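Local coordinates for designed helical repeat protein (Synthetic construct, PDB 5CWD), which is a computationally designed, all-helical repeat protein with no known biological activity, made to explore how repeated helices can be packed into new folds, at residues C53-R58 against F94-R100; A60-E66 against E109-I113; T129-R134 against A167-L172; F136-K141 against A156-C160. All blocks are in the same frame, centred on the assembly; numbering follows the deposited sequence.

The chain is a row of eight helices, and the contacts follow it from helix 45-63 to the C terminus. Interaction 1 closes a loop from helix 45-63 to helix 87-105, near the centre of the chain. Interaction 2 starts further along helix 45-63 and reaches helix 108-125, so the two loops cross. Interaction 3 begins after both and links the start of helix 129-147 to the tail behind helix 150-167. Interaction 4 lies within that span and joins helix 129-147 to helix 150-167 by a disulfide. Phe136 and Ala139 of interaction 4 also pack on interaction 1, through Cys95, Glu96 and Ala99. Ala111 of interaction 2 packs on Ala159 of interaction 4.

Interaction 1: C53-R58 against F94-R100; sequences CEAAAR and FCEAAAR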
loop_
_atom_site.group_PDB
_atom_site.type_symbol
_atom_site.label_atom_id
_atom_site.label_comp_id
_atom_site.label_asym_id
_atom_site.label_seq_id
_atom_site.Cartn_x
_atom_site.Cartn_y
_atom_site.Cartn_z
ATOM N N CYS A 53 -1.953 5.525 3.428
ATOM C CA CYS A 53 -2.062 4.257 2.713
ATOM C C CYS A 53 -0.716 3.791 2.179
ATOM O O CYS A 53 -0.372 2.613 2.288
ATOM C CB CYS A 53 -3.054 4.376 1.560
ATOM S SG CYS A 53 -4.772 4.407 2.088
ATOM N N GLU A 54 0.039 4.712 1.589
ATOM C CA GLU A 54 1.367 4.376 1.091
ATOM C C GLU A 54 2.277 3.928 2.236
ATOM O O GLU A 54 2.976 2.912 2.125
ATOM C CB GLU A 54 1.977 5.563 0.347
ATOM C CG GLU A 54 1.242 5.914 -0.939
ATOM C CD GLU A 54 1.928 7.006 -1.735
ATOM O OE1 GLU A 54 2.839 7.664 -1.188
ATOM O OE2 GLU A 54 1.557 7.202 -2.912
ATOM N N ALA A 55 2.262 4.672 3.338
ATOM C CA ALA A 55 3.024 4.281 4.522
ATOM C C ALA A 55 2.580 2.909 5.026
ATOM O O ALA A 55 3.405 2.074 5.401
ATOM C CB ALA A 55 2.871 5.318 5.615
ATOM N N ALA A 56 1.269 2.688 5.023
ATOM C CA ALA A 56 0.689 1.433 5.484
ATOM C C ALA A 56 1.154 0.266 4.624
ATOM O O ALA A 56 1.516 -0.792 5.141
ATOM C CB ALA A 56 -0.830 1.523 5.477
ATOM N N ALA A 57 1.133 0.457 3.311
ATOM C CA ALA A 57 1.637 -0.554 2.391
ATOM C C ALA A 57 3.118 -0.802 2.648
ATOM O O ALA A 57 3.562 -1.950 2.718
ATOM C CB ALA A 57 1.412 -0.127 0.954
ATOM N N ARG A 58 3.876 0.282 2.788
ATOM C CA ARG A 58 5.296 0.186 3.109
ATOM C C ARG A 58 5.518 -0.677 4.348
ATOM O O ARG A 58 6.344 -1.590 4.344
ATOM C CB ARG A 58 5.889 1.576 3.330
ATOM C CG ARG A 58 7.111 1.866 2.480
ATOM C CD ARG A 58 7.634 3.272 2.722
ATOM N NE ARG A 58 6.596 4.283 2.531
ATOM C CZ ARG A 58 6.113 4.647 1.346
ATOM N NH1 ARG A 58 6.563 4.079 0.234
ATOM N NH2 ARG A 58 5.171 5.576 1.274
ATOM N N PHE A 94 -1.973 2.295 -2.524
ATOM C CA PHE A 94 -1.493 1.213 -1.674
ATOM C C PHE A 94 -0.719 0.182 -2.489
ATOM O O PHE A 94 0.410 -0.174 -2.143
ATOM C CB PHE A 94 -2.670 0.543 -0.963
ATOM C CG PHE A 94 -2.264 -0.390 0.146
ATOM C CD1 PHE A 94 -1.672 -1.611 -0.133
ATOM C CD2 PHE A 94 -2.487 -0.048 1.469
ATOM C CE1 PHE A 94 -1.308 -2.465 0.885
ATOM C CE2 PHE A 94 -2.123 -0.901 2.492
ATOM C CZ PHE A 94 -1.533 -2.110 2.200
ATOM N N CYS A 95 -1.335 -0.297 -3.567
ATOM C CA CYS A 95 -0.708 -1.298 -4.426
ATOM C C CYS A 95 0.612 -0.810 -5.008
ATOM O O CYS A 95 1.624 -1.506 -4.930
ATOM C CB CYS A 95 -1.651 -1.692 -5.561
ATOM S SG CYS A 95 -3.060 -2.683 -5.030
ATOM N N GLU A 96 0.598 0.382 -5.597
ATOM C CA GLU A 96 1.811 0.949 -6.178
ATOM C C GLU A 96 2.921 1.080 -5.130
ATOM O O GLU A 96 4.049 0.622 -5.348
ATOM C CB GLU A 96 1.505 2.306 -6.816
ATOM C CG GLU A 96 0.617 2.205 -8.057
ATOM C CD GLU A 96 0.179 3.559 -8.591
ATOM O OE1 GLU A 96 0.439 4.585 -7.927
ATOM O OE2 GLU A 96 -0.431 3.593 -9.682
ATOM N N ALA A 97 2.597 1.685 -3.989
ATOM C CA ALA A 97 3.568 1.836 -2.907
ATOM C C ALA A 97 4.083 0.475 -2.445
ATOM O O ALA A 97 5.273 0.306 -2.166
ATOM C CB ALA A 97 2.950 2.588 -1.744
ATOM N N ALA A 98 3.177 -0.495 -2.369
ATOM C CA ALA A 98 3.541 -1.853 -1.988
ATOM C C ALA A 98 4.515 -2.456 -2.990
ATOM O O ALA A 98 5.502 -3.081 -2.609
ATOM C CB ALA A 98 2.300 -2.719 -1.877
ATOM N N ALA A 99 4.227 -2.271 -4.273
ATOM C CA ALA A 99 5.091 -2.784 -5.325
ATOM C C ALA A 99 6.461 -2.134 -5.238
ATOM O O ALA A 99 7.483 -2.808 -5.361
ATOM C CB ALA A 99 4.475 -2.538 -6.688
ATOM N N ARG A 100 6.478 -0.822 -5.030
ATOM C CA ARG A 100 7.739 -0.099 -4.903
ATOM C C ARG A 100 8.549 -0.611 -3.720
ATOM O O ARG A 100 9.730 -0.930 -3.862
ATOM C CB ARG A 100 7.487 1.402 -4.762
ATOM C CG ARG A 100 7.084 2.069 -6.069
ATOM C CD ARG A 100 7.107 3.582 -5.967
ATOM N NE ARG A 100 5.946 4.104 -5.251
ATOM C CZ ARG A 100 4.765 4.352 -5.810
ATOM N NH1 ARG A 100 4.568 4.120 -7.104
ATOM N NH2 ARG A 100 3.774 4.831 -5.071
#
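Glu54 faces Arg100 across the contact, with OE2 3.9 Å from NH2 in a long salt bridge. The oxygen lies at the edge of the guanidinium, near its plane, while the carboxylate is turned steeply from that plane. The other oxygen, OE1, makes a second long bridge to Arg58 one turn along its own helix. One carboxylate thus links two arginines in a loose network on the partly exposed side. Away from these charges, three alanines, Ala57, Ala97 and Ala98, and the Phe94 ring make most of the interface. The helix segments cross at -39° with axes 7.9 Å apart, a close approach that small side chains permit. This is the layered helix-on-helix packing of a helical repeat protein, here between helix 45-63 and helix 87-105. Ala97 CB sits 3.7 Å from Glu54 CA, and Ala57 CB is 3.9 Å from Ala98 CB. In Phe94, CG anti to the backbone N (chi1 -168°) brings the ring against Ala57. Ala57 CB stands 3.5 Å from the ring centroid, only 9° off the normal, a CH-pi contact over the face. The carbonyl of Cys53 also comes near the ring, with O 3.5 Å from CD2. Replacing Phe94 by alanine would probably open a gap beside Ala57 and deprive its methyl of this partner. The Phe94 ring also packs on Ala117 and Val121 of helix 108-125.

Interaction 2: A60-E66 against E109-I113; sequences AAESNDE and EVAKI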
loop_
_atom_site.group_PDB
_atom_site.type_symbol
_atom_site.label_atom_id
_atom_site.label_comp_id
_atom_site.label_asym_id
_atom_site.label_seq_id
_atom_site.Cartn_x
_atom_site.Cartn_y
_atom_site.Cartn_z
ATOM N N ALA A 60 3.350 -2.852 5.832
ATOM C CA ALA A 60 2.897 -4.212 5.562
ATOM C C ALA A 60 3.932 -4.979 4.752
ATOM O O ALA A 60 4.106 -6.184 4.934
ATOM C CB ALA A 60 1.573 -4.193 4.836
ATOM N N ALA A 61 4.616 -4.281 3.853
ATOM C CA ALA A 61 5.696 -4.896 3.092
ATOM C C ALA A 61 6.876 -5.226 4.001
ATOM O O ALA A 61 7.301 -6.379 4.085
ATOM C CB ALA A 61 6.140 -3.983 1.960
ATOM N N GLU A 62 7.397 -4.213 4.686
ATOM C CA GLU A 62 8.577 -4.391 5.529
ATOM C C GLU A 62 8.321 -5.325 6.712
ATOM O O GLU A 62 9.263 -5.862 7.296
ATOM C CB GLU A 62 9.071 -3.035 6.037
ATOM C CG GLU A 62 9.606 -2.136 4.936
ATOM C CD GLU A 62 10.017 -0.767 5.442
ATOM O OE1 GLU A 62 10.369 -0.651 6.635
ATOM O OE2 GLU A 62 9.984 0.195 4.645
ATOM N N SER A 63 7.052 -5.519 7.064
ATOM C CA SER A 63 6.699 -6.415 8.162
ATOM C C SER A 63 6.954 -7.860 7.769
ATOM O O SER A 63 7.397 -8.670 8.584
ATOM C CB SER A 63 5.234 -6.246 8.558
ATOM O OG SER A 63 4.394 -6.986 7.691
ATOM N N ASN A 64 6.653 -8.172 6.512
ATOM C CA ASN A 64 6.840 -9.512 5.969
ATOM C C ASN A 64 5.890 -10.526 6.607
ATOM O O ASN A 64 6.203 -11.715 6.686
ATOM C CB ASN A 64 8.293 -9.963 6.154
ATOM C CG ASN A 64 8.672 -11.102 5.232
ATOM O OD1 ASN A 64 8.227 -11.164 4.085
ATOM N ND2 ASN A 64 9.491 -12.018 5.733
ATOM N N ASP A 65 4.731 -10.050 7.059
ATOM C CA ASP A 65 3.697 -10.922 7.613
ATOM C C ASP A 65 2.412 -10.802 6.801
ATOM O O ASP A 65 2.112 -9.739 6.259
ATOM C CB ASP A 65 3.427 -10.582 9.079
ATOM C CG ASP A 65 2.390 -11.496 9.709
ATOM O OD1 ASP A 65 1.184 -11.177 9.622
ATOM O OD2 ASP A 65 2.780 -12.534 10.285
ATOM N N GLU A 66 1.654 -11.890 6.732
ATOM C CA GLU A 66 0.480 -11.955 5.864
ATOM C C GLU A 66 -0.759 -11.302 6.468
ATOM O O GLU A 66 -1.685 -10.936 5.743
ATOM C CB GLU A 66 0.164 -13.412 5.516
ATOM C CG GLU A 66 1.239 -14.090 4.681
ATOM C CD GLU A 66 0.767 -15.393 4.071
ATOM O OE1 GLU A 66 -0.359 -15.827 4.392
ATOM O OE2 GLU A 66 1.520 -15.977 3.263
ATOM N N GLU A 109 9.755 -13.144 -0.966
ATOM C CA GLU A 109 8.795 -13.269 0.122
ATOM C C GLU A 109 8.020 -11.966 0.240
ATOM O O GLU A 109 6.794 -11.941 0.126
ATOM C CB GLU A 109 9.496 -13.583 1.441
ATOM C CG GLU A 109 10.428 -14.775 1.396
ATOM C CD GLU A 109 11.120 -15.003 2.722
ATOM O OE1 GLU A 109 10.727 -14.358 3.716
ATOM O OE2 GLU A 109 12.060 -15.824 2.772
ATOM N N VAL A 110 8.762 -10.885 0.455
ATOM C CA VAL A 110 8.189 -9.553 0.550
ATOM C C VAL A 110 7.324 -9.267 -0.671
ATOM O O VAL A 110 6.286 -8.619 -0.561
ATOM C CB VAL A 110 9.293 -8.474 0.674
ATOM C CG1 VAL A 110 8.694 -7.073 0.707
ATOM C CG2 VAL A 110 10.134 -8.714 1.919
ATOM N N ALA A 111 7.751 -9.761 -1.830
ATOM C CA ALA A 111 7.008 -9.553 -3.071
ATOM C C ALA A 111 5.659 -10.264 -3.025
ATOM O O ALA A 111 4.632 -9.692 -3.400
ATOM C CB ALA A 111 7.818 -10.034 -4.264
ATOM N N LYS A 112 5.665 -11.514 -2.571
ATOM C CA LYS A 112 4.427 -12.266 -2.401
ATOM C C LYS A 112 3.518 -11.559 -1.402
ATOM O O LYS A 112 2.318 -11.396 -1.646
ATOM C CB LYS A 112 4.724 -13.692 -1.938
ATOM C CG LYS A 112 3.485 -14.540 -1.697
ATOM C CD LYS A 112 3.857 -15.965 -1.342
ATOM C CE LYS A 112 2.625 -16.792 -1.017
ATOM N NZ LYS A 112 2.980 -18.194 -0.667
ATOM N N ILE A 113 4.101 -11.141 -0.281
ATOM C CA ILE A 113 3.373 -10.377 0.728
ATOM C C ILE A 113 2.734 -9.143 0.096
ATOM O O ILE A 113 1.552 -8.864 0.311
ATOM C CB ILE A 113 4.299 -9.935 1.895
ATOM C CG1 ILE A 113 4.891 -11.152 2.618
ATOM C CG2 ILE A 113 3.552 -9.042 2.890
ATOM C CD1 ILE A 113 3.876 -12.053 3.301
#
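Asn64 and Ile113 are brought together by their first torsions. In Asn64, CG is anti to the backbone N (chi1 -161°), and the amide extends from the end of helix 45-63 toward helix 108-125. In Ile113, CG2 takes the anti place and CG1 lies beside the N; CG1 faces the Asn64 amide, while CG2 points to the carbonyls of Ala60 and Asp65. Asn64 OD1 meets the CG1 branch, 3.6 Å away, and the two side chains run about perpendicular. On the other side of the amide, ND2 gives a weak hydrogen bond to Glu109 OE1 at 3.3 Å. It is long but straight (169° at the hydrogen), and the amide and carboxylate are nearly coplanar, 16° apart. Ile113 CG2 lies by two backbone oxygens, 3.6 Å from Ala60 O and 3.7 Å from Asp65 O. Its CD1 end touches the stem of Glu66, with CG 3.6 Å away. Val110 fills the next place, its CG1 3.7 Å from Ala61 O.

Asn64 has positive phi and ends the helical run. The turn holds itself as well: Ser63 OG donates to Ala60 O and accepts from Asp65 N at 3.1 Å, an ST turn. Asp65 then N-caps the next helix, its OD1 taking the N-H groups of Glu67 and Val68. Helix 108-125 packs against the turn that joins helix 45-63 to helix 66-83. Ala61 also meets Ala101 of helix 87-105, and Lys112 lies against Glu162 and Gln166 of helix 150-167.

Interaction 3: T129-R134 against A167-L172; sequences TKEAAR and AGMPWL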
loop_
_atom_site.group_PDB
_atom_site.type_symbol
_atom_site.label_atom_id
_atom_site.label_comp_id
_atom_site.label_asym_id
_atom_site.label_seq_id
_atom_site.Cartn_x
_atom_site.Cartn_y
_atom_site.Cartn_z
ATOM N N THR A 129 -9.373 -7.351 -9.528
ATOM C CA THR A 129 -8.076 -7.973 -9.297
ATOM C C THR A 129 -7.133 -7.684 -10.462
ATOM O O THR A 129 -5.927 -7.503 -10.274
ATOM C CB THR A 129 -8.208 -9.492 -9.109
ATOM O OG1 THR A 129 -8.814 -10.072 -10.270
ATOM C CG2 THR A 129 -9.061 -9.807 -7.890
ATOM N N LYS A 130 -7.696 -7.622 -11.664
ATOM C CA LYS A 130 -6.918 -7.357 -12.868
ATOM C C LYS A 130 -6.232 -5.998 -12.802
ATOM O O LYS A 130 -5.011 -5.906 -12.915
ATOM C CB LYS A 130 -7.816 -7.436 -14.104
ATOM C CG LYS A 130 -7.183 -6.909 -15.387
ATOM C CD LYS A 130 -5.858 -7.585 -15.698
ATOM C CE LYS A 130 -5.243 -7.029 -16.976
ATOM N NZ LYS A 130 -3.916 -7.636 -17.279
ATOM N N GLU A 131 -7.024 -4.945 -12.624
ATOM C CA GLU A 131 -6.492 -3.588 -12.566
ATOM C C GLU A 131 -5.467 -3.435 -11.448
ATOM O O GLU A 131 -4.434 -2.790 -11.625
ATOM C CB GLU A 131 -7.626 -2.585 -12.370
ATOM C CG GLU A 131 -8.636 -2.576 -13.500
ATOM C CD GLU A 131 -9.724 -1.543 -13.293
ATOM O OE1 GLU A 131 -9.772 -0.944 -12.199
ATOM O OE2 GLU A 131 -10.530 -1.327 -14.226
ATOM N N ALA A 132 -5.762 -4.034 -10.299
ATOM C CA ALA A 132 -4.860 -3.988 -9.155
ATOM C C ALA A 132 -3.533 -4.648 -9.498
ATOM O O ALA A 132 -2.462 -4.064 -9.309
ATOM C CB ALA A 132 -5.491 -4.669 -7.964
ATOM N N ALA A 133 -3.616 -5.872 -10.006
ATOM C CA ALA A 133 -2.434 -6.620 -10.412
ATOM C C ALA A 133 -1.615 -5.833 -11.430
ATOM O O ALA A 133 -0.388 -5.731 -11.324
ATOM C CB ALA A 133 -2.840 -7.958 -10.987
ATOM N N ARG A 134 -2.315 -5.276 -12.412
ATOM C CA ARG A 134 -1.689 -4.509 -13.480
ATOM C C ARG A 134 -0.988 -3.276 -12.916
ATOM O O ARG A 134 0.138 -2.959 -13.301
ATOM C CB ARG A 134 -2.739 -4.107 -14.515
ATOM C CG ARG A 134 -2.182 -3.658 -15.852
ATOM C CD ARG A 134 -3.309 -3.413 -16.839
ATOM N NE ARG A 134 -2.914 -2.530 -17.932
ATOM C CZ ARG A 134 -3.764 -1.978 -18.793
ATOM N NH1 ARG A 134 -5.067 -2.214 -18.693
ATOM N NH2 ARG A 134 -3.314 -1.184 -19.757
ATOM N N ALA A 167 -3.273 -13.447 -8.777
ATOM C CA ALA A 167 -4.516 -13.061 -9.433
ATOM C C ALA A 167 -5.033 -14.159 -10.354
ATOM O O ALA A 167 -6.220 -14.198 -10.681
ATOM C CB ALA A 167 -4.313 -11.777 -10.213
ATOM N N GLY A 168 -4.140 -15.045 -10.777
ATOM C CA GLY A 168 -4.524 -16.166 -11.612
ATOM C C GLY A 168 -4.841 -15.755 -13.034
ATOM O O GLY A 168 -5.747 -16.310 -13.658
ATOM N N MET A 169 -4.101 -14.775 -13.543
ATOM C CA MET A 169 -4.222 -14.348 -14.934
ATOM C C MET A 169 -2.831 -14.213 -15.549
ATOM O O MET A 169 -2.232 -13.138 -15.505
ATOM C CB MET A 169 -4.996 -13.030 -15.044
ATOM C CG MET A 169 -4.668 -11.990 -13.987
ATOM S SD MET A 169 -5.935 -10.707 -13.910
ATOM C CE MET A 169 -7.310 -11.612 -13.200
ATOM N N PRO A 170 -2.316 -15.313 -16.124
ATOM C CA PRO A 170 -0.936 -15.405 -16.616
ATOM C C PRO A 170 -0.526 -14.289 -17.566
ATOM O O PRO A 170 0.667 -14.033 -17.720
ATOM C CB PRO A 170 -0.920 -16.745 -17.356
ATOM C CG PRO A 170 -1.983 -17.541 -16.719
ATOM C CD PRO A 170 -3.054 -16.569 -16.351
ATOM N N TRP A 171 -1.498 -13.637 -18.190
ATOM C CA TRP A 171 -1.212 -12.673 -19.244
ATOM C C TRP A 171 -0.470 -11.439 -18.740
ATOM O O TRP A 171 0.068 -10.665 -19.533
ATOM C CB TRP A 171 -2.511 -12.259 -19.925
ATOM C CG TRP A 171 -3.214 -13.414 -20.546
ATOM C CD1 TRP A 171 -4.435 -13.909 -20.204
ATOM C CD2 TRP A 171 -2.731 -14.237 -21.612
ATOM N NE1 TRP A 171 -4.749 -14.987 -20.997
ATOM C CE2 TRP A 171 -3.717 -15.208 -21.869
ATOM C CE3 TRP A 171 -1.559 -14.244 -22.376
ATOM C CZ2 TRP A 171 -3.569 -16.176 -22.860
ATOM C CZ3 TRP A 171 -1.414 -15.205 -23.359
ATOM C CH2 TRP A 171 -2.414 -16.158 -23.591
ATOM N N LEU A 172 -0.441 -11.255 -17.425
ATOM C CA LEU A 172 0.333 -10.171 -16.838
ATOM C C LEU A 172 1.819 -10.400 -17.091
ATOM O O LEU A 172 2.467 -9.618 -17.789
ATOM C CB LEU A 172 0.049 -10.060 -15.342
ATOM C CG LEU A 172 -1.302 -9.430 -15.003
ATOM C CD1 LEU A 172 -1.717 -9.790 -13.592
ATOM C CD2 LEU A 172 -1.231 -7.920 -15.174
#
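Lys130 meets both Met169 and Leu172 along its side chain. Its chain starts anti to the backbone N and bends at chi2 (55°), so CD comes 3.6 Å from Met169 SD. The amine end goes on past Leu172, the two side chains running in opposite directions, with NZ 3.4 Å from CD2. Met169 takes the less common first torsion (chi1 41°), with CG between its own N and carbonyl carbon. A second bend, at chi3, turns the methyl toward the helix start, and CE ends 3.6 Å from Thr129 OG1. Leu172 carries CG beside its N, and its two methyls divide the work. CD1 rests on Ala133 CB at 3.4 Å, while CD2 comes near Lys130 and lies 3.8 Å from Arg134 CA. Ala167 adds a lighter contact, its CB 4.2 Å from Ala133 CB. Replacing Leu172 by serine would remove both methyls and would probably leave Ala133 less covered and the tail less firmly held to the helix. No hydrogen bond crosses between these segments.

Gly168 leaves the helix with positive phi, and a type I beta turn from Met169 to Leu172 folds the tail back. This is a surface contact at the C-terminal end of a helical repeat array, where the tail after the last helix packs on the first turns of helix 129-147.

Interaction 4: F136-K141 against A156-C160; sequences FCEAAK and AKKAC
A disulfide within an antiparallel helix pair forms this buried contact, which joins helix 129-147 to helix 150-167 at the C-terminal end of the array. Cys137 SG and Cys160 SG are bonded at 2.0 Å, with a torsion of 103° about the S-S bond. The two cysteines reach it differently. SG of Cys137 is anti to the backbone N (chi1 -171°), whereas SG of Cys160 lies beside its own N. The two helix segments run almost exactly opposite (176°), their axes 8.7 Å apart at closest approach.

One turn from the disulfide, Ala140 and Ala156 meet methyl to methyl, their CB atoms 4.0 Å apart. Ala156 CB also lies 3.8 Å from Ala140 O. Phe136 turns an edge to the partner helix: its CE1 is 3.9 Å from Ala159 CB, which sits in the plane of the ring. The ring is also packed on Ala114 and Cys118 of helix 108-125 and on Ala99 of helix 87-105.

Lys141 borders the disulfide. Its CG is 4.0 Å from Cys160 SG, and its bent chain crosses Lys157 at about a right angle. NZ comes 3.7 Å from Lys157 CG, so it meets the aliphatic stem of that lysine. Its charge is paired with Glu173 in the C-terminal tail.

The same link recurs at Cys11-Cys34, Cys53-Cys76 and Cys95-Cys118, each 42 residues from the next. This even spacing is consistent with a helical repeat protein, in which disulfides bridge successive helices.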
loop_
_atom_site.group_PDB
_atom_site.type_symbol
_atom_site.label_atom_id
_atom_site.label_comp_id
_atom_site.label_asym_id
_atom_site.label_seq_id
_atom_site.Cartn_x
_atom_site.Cartn_y
_atom_site.Cartn_z
ATOM N N PHE A 136 0.100 -2.918 -9.819
ATOM C CA PHE A 136 1.246 -3.455 -9.088
ATOM C C PHE A 136 2.427 -3.721 -10.019
ATOM O O PHE A 136 3.518 -3.145 -9.857
ATOM C CB PHE A 136 0.842 -4.744 -8.372
ATOM C CG PHE A 136 1.836 -5.218 -7.346
ATOM C CD1 PHE A 136 3.025 -5.816 -7.729
ATOM C CD2 PHE A 136 1.568 -5.084 -5.992
ATOM C CE1 PHE A 136 3.930 -6.266 -6.783
ATOM C CE2 PHE A 136 2.471 -5.529 -5.042
ATOM C CZ PHE A 136 3.653 -6.121 -5.439
ATOM N N CYS A 137 2.200 -4.594 -10.996
ATOM C CA CYS A 137 3.250 -4.975 -11.926
ATOM C C CYS A 137 3.835 -3.740 -12.602
ATOM O O CYS A 137 5.053 -3.538 -12.607
ATOM C CB CYS A 137 2.712 -5.948 -12.974
ATOM S SG CYS A 137 3.992 -6.681 -14.021
ATOM N N GLU A 138 2.963 -2.901 -13.149
ATOM C CA GLU A 138 3.412 -1.729 -13.883
ATOM C C GLU A 138 4.184 -0.782 -12.969
ATOM O O GLU A 138 5.145 -0.148 -13.400
ATOM C CB GLU A 138 2.228 -1.003 -14.520
ATOM C CG GLU A 138 2.620 0.035 -15.573
ATOM C CD GLU A 138 3.205 -0.583 -16.837
ATOM O OE1 GLU A 138 3.274 -1.829 -16.927
ATOM O OE2 GLU A 138 3.594 0.182 -17.745
ATOM N N ALA A 139 3.771 -0.690 -11.709
ATOM C CA ALA A 139 4.497 0.118 -10.735
ATOM C C ALA A 139 5.902 -0.435 -10.546
ATOM O O ALA A 139 6.888 0.310 -10.576
ATOM C CB ALA A 139 3.761 0.155 -9.409
ATOM N N ALA A 140 5.988 -1.747 -10.349
ATOM C CA ALA A 140 7.286 -2.406 -10.248
ATOM C C ALA A 140 8.168 -2.107 -11.465
ATOM O O ALA A 140 9.313 -1.657 -11.323
ATOM C CB ALA A 140 7.104 -3.899 -10.089
ATOM N N LYS A 141 7.632 -2.355 -12.657
ATOM C CA LYS A 141 8.386 -2.116 -13.886
ATOM C C LYS A 141 8.790 -0.646 -13.998
ATOM O O LYS A 141 9.898 -0.325 -14.440
ATOM C CB LYS A 141 7.570 -2.529 -15.114
ATOM C CG LYS A 141 6.879 -3.884 -14.992
ATOM C CD LYS A 141 7.055 -4.739 -16.241
ATOM C CE LYS A 141 8.457 -5.326 -16.351
ATOM N NZ LYS A 141 8.419 -6.712 -16.894
ATOM N N ALA A 156 11.511 -6.899 -9.989
ATOM C CA ALA A 156 10.282 -6.392 -10.589
ATOM C C ALA A 156 9.549 -7.503 -11.344
ATOM O O ALA A 156 8.345 -7.716 -11.150
ATOM C CB ALA A 156 10.586 -5.233 -11.518
ATOM N N LYS A 157 10.279 -8.213 -12.199
ATOM C CA LYS A 157 9.700 -9.320 -12.954
ATOM C C LYS A 157 9.238 -10.445 -12.027
ATOM O O LYS A 157 8.178 -11.039 -12.243
ATOM C CB LYS A 157 10.705 -9.845 -13.978
ATOM C CG LYS A 157 10.879 -8.913 -15.172
ATOM C CD LYS A 157 11.966 -9.381 -16.124
ATOM C CE LYS A 157 12.042 -8.475 -17.347
ATOM N NZ LYS A 157 13.112 -8.884 -18.299
ATOM N N LYS A 158 10.023 -10.730 -10.992
ATOM C CA LYS A 158 9.623 -11.715 -9.993
ATOM C C LYS A 158 8.310 -11.303 -9.340
ATOM O O LYS A 158 7.401 -12.118 -9.161
ATOM C CB LYS A 158 10.705 -11.881 -8.927
ATOM C CG LYS A 158 11.996 -12.508 -9.429
ATOM C CD LYS A 158 13.065 -12.498 -8.344
ATOM C CE LYS A 158 14.402 -13.002 -8.862
ATOM N NZ LYS A 158 15.497 -12.765 -7.880
ATOM N N ALA A 159 8.220 -10.028 -8.984
ATOM C CA ALA A 159 7.019 -9.492 -8.363
ATOM C C ALA A 159 5.825 -9.638 -9.303
ATOM O O ALA A 159 4.751 -10.097 -8.898
ATOM C CB ALA A 159 7.225 -8.041 -7.986
ATOM N N CYS A 160 6.017 -9.249 -10.561
ATOM C CA CYS A 160 4.984 -9.430 -11.574
ATOM C C CYS A 160 4.529 -10.886 -11.659
ATOM O O CYS A 160 3.331 -11.166 -11.657
ATOM C CB CYS A 160 5.486 -8.964 -12.938
ATOM S SG CYS A 160 5.710 -7.184 -13.059
#